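33 kDa chaperonin (Thermotoga maritima, PDB 1VQ0) probably acts as a redox-regulated chaperone that keeps thermally unfolding and oxidatively damaged proteins from aggregating irreversibly. Local coordinates at residues A[37-42]-A[47-52]; A[80-85]-A[102-107]; A[86-89]-A[95-98]; A[147-152]-A[166-171]. All coordinates share one frame; numbering follows the deposited sequence.

Contact 1 of 4, residues A[37-42]-A[47-52]; sequences EARNRH and LATVVL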
loop_
_atom_site.group_PDB
_atom_site.type_symbol
_atom_site.label_atom_id
_atom_site.label_comp_id
_atom_site.label_asym_id
_atom_site.label_seq_id
_atom_site.Cartn_x
_atom_site.Cartn_y
_atom_site.Cartn_z
ATOM N N GLU A 37 -24.069 3.184 -18.244
ATOM C CA GLU A 37 -24.852 2.829 -17.051
ATOM C C GLU A 37 -24.326 3.508 -15.771
ATOM O O GLU A 37 -25.091 3.948 -14.948
ATOM C CB GLU A 37 -24.964 1.288 -16.923
ATOM C CG GLU A 37 -25.350 0.801 -15.529
ATOM C CD GLU A 37 -25.768 -0.660 -15.465
ATOM O OE1 GLU A 37 -25.742 -1.341 -16.484
ATOM O OE2 GLU A 37 -26.107 -1.124 -14.371
ATOM N N ALA A 38 -23.005 3.599 -15.626
ATOM C CA ALA A 38 -22.384 4.300 -14.512
ATOM C C ALA A 38 -22.830 5.765 -14.518
ATOM O O ALA A 38 -23.120 6.334 -13.450
ATOM C CB ALA A 38 -20.818 4.230 -14.613
ATOM N N ARG A 39 -22.846 6.354 -15.720
ATOM C CA ARG A 39 -23.225 7.737 -15.920
ATOM C C ARG A 39 -24.688 7.976 -15.513
ATOM O O ARG A 39 -24.981 8.940 -14.842
ATOM C CB ARG A 39 -23.040 8.133 -17.388
ATOM C CG ARG A 39 -23.562 9.544 -17.701
ATOM C CD ARG A 39 -23.293 10.037 -19.101
ATOM N NE ARG A 39 -24.471 9.805 -19.919
ATOM C CZ ARG A 39 -25.512 10.644 -20.072
ATOM N NH1 ARG A 39 -25.576 11.874 -19.509
ATOM N NH2 ARG A 39 -26.501 10.256 -20.846
ATOM N N ASN A 40 -25.604 7.093 -15.925
ATOM C CA ASN A 40 -26.977 7.215 -15.510
ATOM C C ASN A 40 -27.252 6.902 -14.040
ATOM O O ASN A 40 -28.000 7.616 -13.392
ATOM C CB ASN A 40 -27.896 6.395 -16.420
ATOM C CG ASN A 40 -27.801 6.835 -17.878
ATOM O OD1 ASN A 40 -27.669 8.018 -18.152
ATOM N ND2 ASN A 40 -27.794 5.874 -18.799
ATOM N N ARG A 41 -26.666 5.839 -13.508
ATOM C CA ARG A 41 -26.880 5.482 -12.087
ATOM C C ARG A 41 -26.458 6.624 -11.166
ATOM O O ARG A 41 -27.207 7.075 -10.294
ATOM C CB ARG A 41 -26.135 4.189 -11.750
ATOM C CG ARG A 41 -26.833 2.941 -12.287
ATOM C CD ARG A 41 -26.123 1.658 -11.893
ATOM N NE ARG A 41 -26.874 0.438 -12.208
ATOM C CZ ARG A 41 -27.957 0.001 -11.563
ATOM N NH1 ARG A 41 -28.492 0.670 -10.540
ATOM N NH2 ARG A 41 -28.535 -1.104 -11.971
ATOM N N HIS A 42 -25.279 7.159 -11.448
ATOM C CA HIS A 42 -24.674 8.238 -10.662
ATOM C C HIS A 42 -24.981 9.639 -11.139
ATOM O O HIS A 42 -24.525 10.569 -10.522
ATOM C CB HIS A 42 -23.158 8.077 -10.691
ATOM C CG HIS A 42 -22.660 6.882 -9.947
ATOM N ND1 HIS A 42 -22.870 6.703 -8.591
ATOM C CD2 HIS A 42 -21.906 5.831 -10.363
ATOM C CE1 HIS A 42 -22.256 5.593 -8.210
ATOM N NE2 HIS A 42 -21.667 5.041 -9.263
ATOM N N LEU A 47 -17.558 15.547 -17.426
ATOM C CA LEU A 47 -16.210 15.337 -16.992
ATOM C C LEU A 47 -16.061 14.076 -16.088
ATOM O O LEU A 47 -15.128 13.331 -16.219
ATOM C CB LEU A 47 -15.720 16.611 -16.286
ATOM C CG LEU A 47 -14.386 16.519 -15.580
ATOM C CD1 LEU A 47 -13.262 16.167 -16.591
ATOM C CD2 LEU A 47 -14.117 17.815 -14.824
ATOM N N ALA A 48 -16.999 13.894 -15.152
ATOM C CA ALA A 48 -16.979 12.779 -14.218
ATOM C C ALA A 48 -17.242 11.472 -14.949
ATOM O O ALA A 48 -16.709 10.446 -14.567
ATOM C CB ALA A 48 -18.020 12.974 -13.151
ATOM N N THR A 49 -17.995 11.542 -16.027
ATOM C CA THR A 49 -18.166 10.383 -16.941
ATOM C C THR A 49 -16.804 9.943 -17.509
ATOM O O THR A 49 -16.464 8.767 -17.529
ATOM C CB THR A 49 -19.136 10.745 -18.085
ATOM O OG1 THR A 49 -20.436 11.075 -17.568
ATOM C CG2 THR A 49 -19.380 9.536 -18.995
ATOM N N VAL A 50 -15.990 10.906 -17.943
ATOM C CA VAL A 50 -14.742 10.554 -18.603
ATOM C C VAL A 50 -13.739 10.029 -17.551
ATOM O O VAL A 50 -13.032 9.063 -17.779
ATOM C CB VAL A 50 -14.203 11.775 -19.411
ATOM C CG1 VAL A 50 -12.754 11.538 -19.915
ATOM C CG2 VAL A 50 -15.110 12.064 -20.588
ATOM N N VAL A 51 -13.697 10.680 -16.387
ATOM C CA VAL A 51 -12.751 10.302 -15.335
ATOM C C VAL A 51 -13.051 8.895 -14.792
ATOM O O VAL A 51 -12.188 8.023 -14.771
ATOM C CB VAL A 51 -12.775 11.320 -14.153
ATOM C CG1 VAL A 51 -11.774 10.896 -13.058
ATOM C CG2 VAL A 51 -12.395 12.703 -14.620
ATOM N N LEU A 52 -14.281 8.697 -14.341
ATOM C CA LEU A 52 -14.735 7.380 -13.921
ATOM C C LEU A 52 -14.671 6.318 -15.034
ATOM O O LEU A 52 -14.302 5.200 -14.776
ATOM C CB LEU A 52 -16.109 7.447 -13.296
ATOM C CG LEU A 52 -16.657 6.143 -12.652
ATOM C CD1 LEU A 52 -15.654 5.493 -11.695
ATOM C CD2 LEU A 52 -17.972 6.336 -11.926
#
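R39 and T49 meet where the two helices are nearest, with R39 CA and T49 CA 5.8 Å apart. The aliphatic stem of R39 does the touching. Its CD lies 3.4 Å from T49 OG1 and its CG 3.5 Å from the same oxygen. The CD also passes T49 CG2 at 3.9 Å. CG of R39 stands opposite the backbone N (chi1 174°), and the chain then bends at chi3 (97°). This turns the guanidinium away from T49, and its NH2 makes a salt bridge with E36. CG and CD are carbons, so the touch is van der Waals. T49 OG1 sits beside its own backbone N and hydrogen-bonds to S45 O.

Two consecutive helices, 32-42 and 46-62, joined by a short loop, cross at 131° between their directions.

L52 reaches across with one methyl. Its CD2 lies 4.4 Å from A38 CB and 4.3 Å from H42 CD2, at a slant to the imidazole. H42 NE2 reaches on to G97 O of strand 94-99. R41 NE and E37 OE2 form a salt bridge at 2.8 Å, with the carboxylate oxygen in the guanidinium plane. Y241 of strand 235-241 packs on both side chains.

Contact 2 of 4, residues A[80-85]-A[102-107]; sequences GPIRRV and PKVELP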
loop_
_atom_site.group_PDB
_atom_site.type_symbol
_atom_site.label_atom_id
_atom_site.label_comp_id
_atom_site.label_asym_id
_atom_site.label_seq_id
_atom_site.Cartn_x
_atom_site.Cartn_y
_atom_site.Cartn_z
ATOM N N GLY A 80 -7.514 17.673 -6.713
ATOM C CA GLY A 80 -8.409 18.298 -7.644
ATOM C C GLY A 80 -9.855 18.188 -7.192
ATOM O O GLY A 80 -10.128 17.501 -6.226
ATOM N N PRO A 81 -10.759 18.854 -7.913
ATOM C CA PRO A 81 -12.153 19.019 -7.472
ATOM C C PRO A 81 -13.005 17.756 -7.553
ATOM O O PRO A 81 -14.069 17.722 -6.927
ATOM C CB PRO A 81 -12.671 20.169 -8.370
ATOM C CG PRO A 81 -11.869 20.089 -9.644
ATOM C CD PRO A 81 -10.492 19.615 -9.148
ATOM N N ILE A 82 -12.564 16.731 -8.321
ATOM C CA ILE A 82 -13.201 15.408 -8.230
ATOM C C ILE A 82 -12.891 14.579 -6.951
ATOM O O ILE A 82 -13.716 13.773 -6.550
ATOM C CB ILE A 82 -13.017 14.548 -9.500
ATOM C CG1 ILE A 82 -14.275 13.667 -9.721
ATOM C CG2 ILE A 82 -11.730 13.728 -9.435
ATOM C CD1 ILE A 82 -14.389 12.949 -11.134
ATOM N N ARG A 83 -11.697 14.793 -6.379
ATOM C CA ARG A 83 -11.250 14.318 -5.064
ATOM C C ARG A 83 -10.836 12.859 -5.012
ATOM O O ARG A 83 -9.752 12.518 -4.523
ATOM C CB ARG A 83 -12.266 14.627 -3.966
ATOM C CG ARG A 83 -12.685 16.084 -3.878
ATOM C CD ARG A 83 -13.267 16.566 -2.498
ATOM N NE ARG A 83 -14.282 15.701 -1.865
ATOM C CZ ARG A 83 -15.593 15.658 -2.171
ATOM N NH1 ARG A 83 -16.121 16.396 -3.163
ATOM N NH2 ARG A 83 -16.378 14.819 -1.489
ATOM N N ARG A 84 -11.717 11.997 -5.505
ATOM C CA ARG A 84 -11.514 10.561 -5.456
ATOM C C ARG A 84 -12.228 9.832 -6.595
ATOM O O ARG A 84 -13.348 10.178 -6.949
ATOM C CB ARG A 84 -12.026 9.963 -4.126
ATOM C CG ARG A 84 -11.201 8.732 -3.739
ATOM C CD ARG A 84 -11.402 8.330 -2.356
ATOM N NE ARG A 84 -10.526 7.245 -1.899
ATOM C CZ ARG A 84 -10.477 6.849 -0.614
ATOM N NH1 ARG A 84 -11.229 7.428 0.303
ATOM N NH2 ARG A 84 -9.700 5.883 -0.217
ATOM N N VAL A 85 -11.520 8.848 -7.153
ATOM C CA VAL A 85 -12.000 7.995 -8.219
ATOM C C VAL A 85 -11.690 6.548 -7.873
ATOM O O VAL A 85 -10.514 6.184 -7.696
ATOM C CB VAL A 85 -11.305 8.326 -9.555
ATOM C CG1 VAL A 85 -11.948 7.586 -10.671
ATOM C CG2 VAL A 85 -11.344 9.784 -9.828
ATOM N N PRO A 102 -19.533 13.706 -8.284
ATOM C CA PRO A 102 -20.159 13.354 -9.553
ATOM C C PRO A 102 -20.540 14.525 -10.467
ATOM O O PRO A 102 -20.753 14.308 -11.646
ATOM C CB PRO A 102 -21.455 12.581 -9.137
ATOM C CG PRO A 102 -21.643 12.743 -7.700
ATOM C CD PRO A 102 -20.332 13.263 -7.127
ATOM N N LYS A 103 -20.669 15.730 -9.915
ATOM C CA LYS A 103 -21.099 16.925 -10.669
ATOM C C LYS A 103 -19.920 17.828 -11.091
ATOM O O LYS A 103 -20.125 18.926 -11.570
ATOM C CB LYS A 103 -22.083 17.747 -9.812
ATOM C CG LYS A 103 -23.488 17.214 -9.711
ATOM C CD LYS A 103 -23.752 15.845 -10.341
ATOM C CE LYS A 103 -25.260 15.415 -10.262
ATOM N NZ LYS A 103 -25.999 15.807 -11.477
ATOM N N VAL A 104 -18.697 17.369 -10.884
ATOM C CA VAL A 104 -17.527 18.182 -11.165
ATOM C C VAL A 104 -17.524 18.686 -12.626
ATOM O O VAL A 104 -17.840 17.931 -13.567
ATOM C CB VAL A 104 -16.220 17.374 -10.893
ATOM C CG1 VAL A 104 -16.073 16.235 -11.870
ATOM C CG2 VAL A 104 -15.005 18.310 -10.960
ATOM N N GLU A 105 -17.172 19.965 -12.785
ATOM C CA GLU A 105 -16.972 20.602 -14.077
ATOM C C GLU A 105 -15.682 21.408 -14.041
ATOM O O GLU A 105 -15.316 21.961 -13.023
ATOM C CB GLU A 105 -18.081 21.590 -14.372
ATOM C CG GLU A 105 -19.478 21.021 -14.525
ATOM C CD GLU A 105 -20.534 22.142 -14.755
ATOM O OE1 GLU A 105 -20.210 23.369 -14.739
ATOM O OE2 GLU A 105 -21.706 21.791 -14.941
ATOM N N LEU A 106 -15.041 21.533 -15.183
ATOM C CA LEU A 106 -13.819 22.335 -15.343
ATOM C C LEU A 106 -13.790 22.789 -16.813
ATOM O O LEU A 106 -14.454 22.160 -17.656
ATOM C CB LEU A 106 -12.597 21.417 -15.127
ATOM C CG LEU A 106 -12.103 21.145 -13.705
ATOM C CD1 LEU A 106 -10.853 20.287 -13.753
ATOM C CD2 LEU A 106 -11.809 22.469 -13.062
ATOM N N PRO A 107 -13.039 23.839 -17.144
ATOM C CA PRO A 107 -12.786 24.163 -18.539
ATOM C C PRO A 107 -12.096 22.984 -19.231
ATOM O O PRO A 107 -11.451 22.142 -18.582
ATOM C CB PRO A 107 -11.804 25.344 -18.445
ATOM C CG PRO A 107 -12.153 26.009 -17.055
ATOM C CD PRO A 107 -12.362 24.786 -16.225
#
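P81 leads the first segment into the contact with V104 and L106. Its ring CG lies 3.8 Å from V104 CG2, and its CB is 4.0 Å from the same methyl. The proline ring and the valine cross at about a right angle. P81 CG also meets L106 CD2, a looser touch at 4.2 Å. P81 O takes a hydrogen bond from N101 ND2, just before 102-107.

I82 comes next and meets the other branch of V104. Its CG1 and CD1 both lie 3.8 Å from V104 CG1. With chi1 67°, V104 puts CG1 between its own backbone N and carbonyl carbon and CG2 opposite that N. One methyl thus serves I82 and the other P81. Replacing V104 by an alanine would remove both methyls, and a gap would probably open beside P81 and I82.

Residues 80-83 form a type I turn, the link of the beta hairpin made by strands 71-78 and 84-90. The loop after strand 94-99, extended from V104 on, packs against this turn.

At R83 the chain leaves the turn, and R84 N bonds to I82 O at 2.9 Å. R84 begins the strand and makes a salt bridge with D75. V85 turns to V51 and A55 of helix 46-62. V104 reaches that helix too, at L47.

Contact 3 of 4, residues A[86-89]-A[95-98]; sequences VAQS and VRGY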
loop_
_atom_site.group_PDB
_atom_site.type_symbol
_atom_site.label_atom_id
_atom_site.label_comp_id
_atom_site.label_asym_id
_atom_site.label_seq_id
_atom_site.Cartn_x
_atom_site.Cartn_y
_atom_site.Cartn_z
ATOM N N VAL A 86 -12.745 5.723 -7.817
ATOM C CA VAL A 86 -12.655 4.335 -7.369
ATOM C C VAL A 86 -13.325 3.399 -8.404
ATOM O O VAL A 86 -14.484 3.591 -8.797
ATOM C CB VAL A 86 -13.352 4.147 -5.980
ATOM C CG1 VAL A 86 -13.239 2.734 -5.503
ATOM C CG2 VAL A 86 -12.736 5.014 -4.953
ATOM N N ALA A 87 -12.576 2.437 -8.903
ATOM C CA ALA A 87 -13.143 1.473 -9.815
ATOM C C ALA A 87 -12.744 0.096 -9.427
ATOM O O ALA A 87 -11.553 -0.168 -9.281
ATOM C CB ALA A 87 -12.762 1.775 -11.238
ATOM N N GLN A 88 -13.752 -0.770 -9.232
ATOM C CA GLN A 88 -13.527 -2.171 -8.889
ATOM C C GLN A 88 -13.957 -3.105 -10.022
ATOM O O GLN A 88 -14.990 -2.900 -10.607
ATOM C CB GLN A 88 -14.298 -2.489 -7.667
ATOM C CG GLN A 88 -14.059 -3.874 -7.115
ATOM C CD GLN A 88 -14.712 -4.027 -5.790
ATOM O OE1 GLN A 88 -15.858 -4.463 -5.705
ATOM N NE2 GLN A 88 -13.992 -3.704 -4.736
ATOM N N SER A 89 -13.128 -4.091 -10.322
ATOM C CA SER A 89 -13.431 -5.221 -11.190
ATOM C C SER A 89 -13.268 -6.578 -10.470
ATOM O O SER A 89 -12.651 -6.672 -9.411
ATOM C CB SER A 89 -12.526 -5.207 -12.402
ATOM O OG SER A 89 -11.184 -5.425 -12.026
ATOM N N VAL A 95 -17.841 -4.955 -13.187
ATOM C CA VAL A 95 -17.250 -3.752 -12.642
ATOM C C VAL A 95 -18.278 -2.911 -11.858
ATOM O O VAL A 95 -19.468 -3.032 -12.033
ATOM C CB VAL A 95 -16.583 -2.828 -13.689
ATOM C CG1 VAL A 95 -15.470 -3.532 -14.376
ATOM C CG2 VAL A 95 -17.580 -2.318 -14.729
ATOM N N ARG A 96 -17.755 -2.055 -11.010
ATOM C CA ARG A 96 -18.538 -1.013 -10.407
ATOM C C ARG A 96 -17.563 0.066 -9.953
ATOM O O ARG A 96 -16.373 -0.162 -9.894
ATOM C CB ARG A 96 -19.373 -1.547 -9.244
ATOM C CG ARG A 96 -18.547 -2.240 -8.129
ATOM C CD ARG A 96 -19.405 -2.652 -6.940
ATOM N NE ARG A 96 -18.605 -3.197 -5.875
ATOM C CZ ARG A 96 -19.040 -3.616 -4.707
ATOM N NH1 ARG A 96 -20.330 -3.497 -4.378
ATOM N NH2 ARG A 96 -18.159 -4.109 -3.826
ATOM N N GLY A 97 -18.089 1.220 -9.619
ATOM C CA GLY A 97 -17.263 2.405 -9.433
ATOM C C GLY A 97 -18.028 3.651 -9.041
ATOM O O GLY A 97 -19.250 3.668 -9.101
ATOM N N TYR A 98 -17.305 4.676 -8.610
ATOM C CA TYR A 98 -17.890 5.940 -8.141
ATOM C C TYR A 98 -16.790 7.022 -8.042
ATOM O O TYR A 98 -15.583 6.709 -8.036
ATOM C CB TYR A 98 -18.592 5.762 -6.798
ATOM C CG TYR A 98 -17.683 5.426 -5.592
ATOM C CD1 TYR A 98 -17.403 4.122 -5.251
ATOM C CD2 TYR A 98 -17.165 6.444 -4.763
ATOM C CE1 TYR A 98 -16.568 3.809 -4.144
ATOM C CE2 TYR A 98 -16.330 6.151 -3.655
ATOM C CZ TYR A 98 -16.031 4.816 -3.370
ATOM O OH TYR A 98 -15.263 4.479 -2.265
#
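Q88 and R96 form the polar centre of the tight face, side by side and pointing the same way. R96 CG lies between its own backbone N and carbonyl carbon (chi1 57°), and the chain runs extended to NE, alongside Q88. R96 NE and R96 NH2 both donate to Q88 OE1, each at 3.0 Å, from the same face of the amide. NE stands 46° out of the carbonyl plane, off the lone pairs, while the oxygen lies near the guanidinium plane. The two planes are 39° apart. Q88 NE2 bonds to T73 OG1, which helps fix the amide's rotation. R96 NH1 makes a salt bridge with D244, and W277 adds a cation-pi contact. A leucine in place of R96 would probably leave Q88 OE1 without both donors and D244 without its charged mate.

On the same face V86 CB is 4.0 Å from the Y98 ring centroid, a CH-pi contact, and V86 CG2 is 3.7 Å from Y98 CZ. Partly exposed Y98 is the solvent end here, and its OH bonds to K276.

The opposite face is looser between the strands. A87 faces G97, which has no side chain, and S89 CB touches V95 CG1 at 3.9 Å. Helix 46-62 still buries A87 and S89.

Backbone bonds pair V86 with Y98 and Q88 with R96, both ways. This is a regular antiparallel beta hairpin, and the side chain of R96 comes within about 5 Å of the zinc ion held by C243, C245, C275 and C278.

Contact 4 of 4, residues A[147-152]-A[166-171]; sequences EIAEDL and FSIGVL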
loop_
_atom_site.group_PDB
_atom_site.type_symbol
_atom_site.label_atom_id
_atom_site.label_comp_id
_atom_site.label_asym_id
_atom_site.label_seq_id
_atom_site.Cartn_x
_atom_site.Cartn_y
_atom_site.Cartn_z
ATOM N N GLU A 147 -3.854 11.209 -15.905
ATOM C CA GLU A 147 -4.657 10.798 -17.023
ATOM C C GLU A 147 -5.195 9.388 -16.848
ATOM O O GLU A 147 -5.921 8.920 -17.708
ATOM C CB GLU A 147 -3.768 10.739 -18.300
ATOM C CG GLU A 147 -3.125 12.051 -18.716
ATOM C CD GLU A 147 -4.129 13.091 -19.123
ATOM O OE1 GLU A 147 -5.156 12.708 -19.713
ATOM O OE2 GLU A 147 -3.892 14.283 -18.850
ATOM N N ILE A 148 -4.752 8.679 -15.802
ATOM C CA ILE A 148 -5.191 7.299 -15.456
ATOM C C ILE A 148 -4.442 6.167 -16.203
ATOM O O ILE A 148 -3.866 5.299 -15.564
ATOM C CB ILE A 148 -6.785 7.148 -15.476
ATOM C CG1 ILE A 148 -7.378 8.205 -14.530
ATOM C CG2 ILE A 148 -7.265 5.735 -14.951
ATOM C CD1 ILE A 148 -8.865 8.312 -14.524
ATOM N N ALA A 149 -4.450 6.173 -17.537
ATOM C CA ALA A 149 -3.785 5.120 -18.308
ATOM C C ALA A 149 -2.362 4.987 -17.811
ATOM O O ALA A 149 -1.951 3.931 -17.296
ATOM C CB ALA A 149 -3.806 5.392 -19.854
ATOM N N GLU A 150 -1.653 6.093 -17.902
ATOM C CA GLU A 150 -0.203 6.086 -17.618
ATOM C C GLU A 150 0.124 5.823 -16.148
ATOM O O GLU A 150 1.152 5.251 -15.844
ATOM C CB GLU A 150 0.451 7.412 -18.040
ATOM C CG GLU A 150 1.945 7.275 -18.189
ATOM C CD GLU A 150 2.651 8.573 -18.529
ATOM O OE1 GLU A 150 1.936 9.584 -18.660
ATOM O OE2 GLU A 150 3.918 8.542 -18.622
ATOM N N ASP A 151 -0.714 6.372 -15.274
ATOM C CA ASP A 151 -0.631 6.133 -13.850
ATOM C C ASP A 151 -0.721 4.616 -13.539
ATOM O O ASP A 151 0.073 4.120 -12.773
ATOM C CB ASP A 151 -1.718 6.856 -13.136
ATOM C CG ASP A 151 -1.733 8.347 -13.415
ATOM O OD1 ASP A 151 -0.701 9.053 -13.222
ATOM O OD2 ASP A 151 -2.792 8.864 -13.771
ATOM N N LEU A 152 -1.621 3.920 -14.224
ATOM C CA LEU A 152 -1.849 2.489 -14.051
ATOM C C LEU A 152 -0.733 1.691 -14.640
ATOM O O LEU A 152 -0.264 0.741 -14.026
ATOM C CB LEU A 152 -3.151 2.018 -14.700
ATOM C CG LEU A 152 -4.009 1.044 -13.890
ATOM C CD1 LEU A 152 -4.825 0.266 -14.735
ATOM C CD2 LEU A 152 -3.360 0.143 -13.066
ATOM N N PHE A 166 -1.053 0.999 -21.314
ATOM C CA PHE A 166 -2.523 1.140 -21.346
ATOM C C PHE A 166 -2.901 2.309 -22.246
ATOM O O PHE A 166 -2.289 3.368 -22.197
ATOM C CB PHE A 166 -3.104 1.380 -19.966
ATOM C CG PHE A 166 -3.130 0.182 -19.062
ATOM C CD1 PHE A 166 -1.966 -0.288 -18.457
ATOM C CD2 PHE A 166 -4.331 -0.418 -18.746
ATOM C CE1 PHE A 166 -1.999 -1.370 -17.574
ATOM C CE2 PHE A 166 -4.369 -1.501 -17.920
ATOM C CZ PHE A 166 -3.212 -1.963 -17.291
ATOM N N SER A 167 -3.853 2.099 -23.138
ATOM C CA SER A 167 -4.450 3.208 -23.874
ATOM C C SER A 167 -5.932 3.179 -23.695
ATOM O O SER A 167 -6.547 2.163 -23.952
ATOM C CB SER A 167 -4.115 3.162 -25.319
ATOM O OG SER A 167 -4.610 4.330 -25.981
ATOM N N ILE A 168 -6.490 4.318 -23.250
ATOM C CA ILE A 168 -7.863 4.407 -22.738
ATOM C C ILE A 168 -8.525 5.697 -23.197
ATOM O O ILE A 168 -7.899 6.755 -23.179
ATOM C CB ILE A 168 -7.883 4.355 -21.155
ATOM C CG1 ILE A 168 -7.337 3.035 -20.591
ATOM C CG2 ILE A 168 -9.308 4.549 -20.648
ATOM C CD1 ILE A 168 -7.209 3.019 -19.081
ATOM N N GLY A 169 -9.798 5.614 -23.590
ATOM C CA GLY A 169 -10.531 6.770 -24.134
ATOM C C GLY A 169 -12.015 6.624 -23.878
ATOM O O GLY A 169 -12.579 5.515 -23.954
ATOM N N VAL A 170 -12.653 7.735 -23.527
ATOM C CA VAL A 170 -14.095 7.812 -23.364
ATOM C C VAL A 170 -14.599 9.044 -24.157
ATOM O O VAL A 170 -14.163 10.134 -23.895
ATOM C CB VAL A 170 -14.482 8.011 -21.906
ATOM C CG1 VAL A 170 -15.937 8.402 -21.820
ATOM C CG2 VAL A 170 -14.207 6.758 -21.091
ATOM N N LEU A 171 -15.473 8.819 -25.132
ATOM C CA LEU A 171 -16.197 9.876 -25.867
ATOM C C LEU A 171 -17.679 9.849 -25.463
ATOM O O LEU A 171 -18.395 8.865 -25.609
ATOM C CB LEU A 171 -16.070 9.677 -27.366
ATOM C CG LEU A 171 -16.589 10.765 -28.271
ATOM C CD1 LEU A 171 -15.675 12.010 -28.148
ATOM C CD2 LEU A 171 -16.686 10.309 -29.750
#
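A149 and F166 stand with their CA atoms 5.2 Å apart, where the first turn of helix 149-160 lies against strand 164-173. I148 is the N-cap. Its N bonds to D151 OD2 at 2.8 Å. D151, the third helical residue, reaches back to the N-cap amide as in a capping box, but I148 has no polar side chain to return the bond. D151 OD1 accepts from the amides of V144, S145 and G146 as well. One carboxylate accepts from four backbone amides before the helix. The strand is paired on one side with strand 176-187, through S167, G169 and L171.

A149 faces the strand with its methyl. A149 CB lies 3.4 Å from F166 O, 4.1 Å from F166 CB and 4.2 Å from I168 CD1. One turn on, L152 CD1 sits over a face of the F166 ring, offset toward its rim. It is 4.0 Å from the ring centroid and 26° off the normal, a CH-pi contact. L152 CD1 also lies 3.7 Å from F166 CE2. CG of F166 lies opposite its carbonyl carbon (chi1 -74°), and this brings the ring under the leucine. A184 and Q186 of the neighbouring strand also touch F166. I168 continues to R54 and I57 of helix 46-62, and R54 makes a salt bridge with E147.

The side chains that meet are apolar. Helix and strand are held together by shape and dispersion, while D151 takes up the amides of V144, S145, G146 and I148 away from the strand.

Overall arrangement
Contacts 1 and 3 are buried, while contacts 2 and 4 are only partly so. Helix 46-62 joins them. It forms half of contact 1, and its residues also pack on contacts 2, 3 and 4. Contacts 2 and 3 both use strand 84-90, one at its turn end and one along its length. Contact 4 lies on strand 164-173, an outermost strand of the same sheet within this chain. Contact 3 carries backbone pairing and a polar cluster next to the zinc site. The side chains that meet in contacts 2 and 4 are apolar. Contact 1 is mostly packing, with a polar link to contact 3.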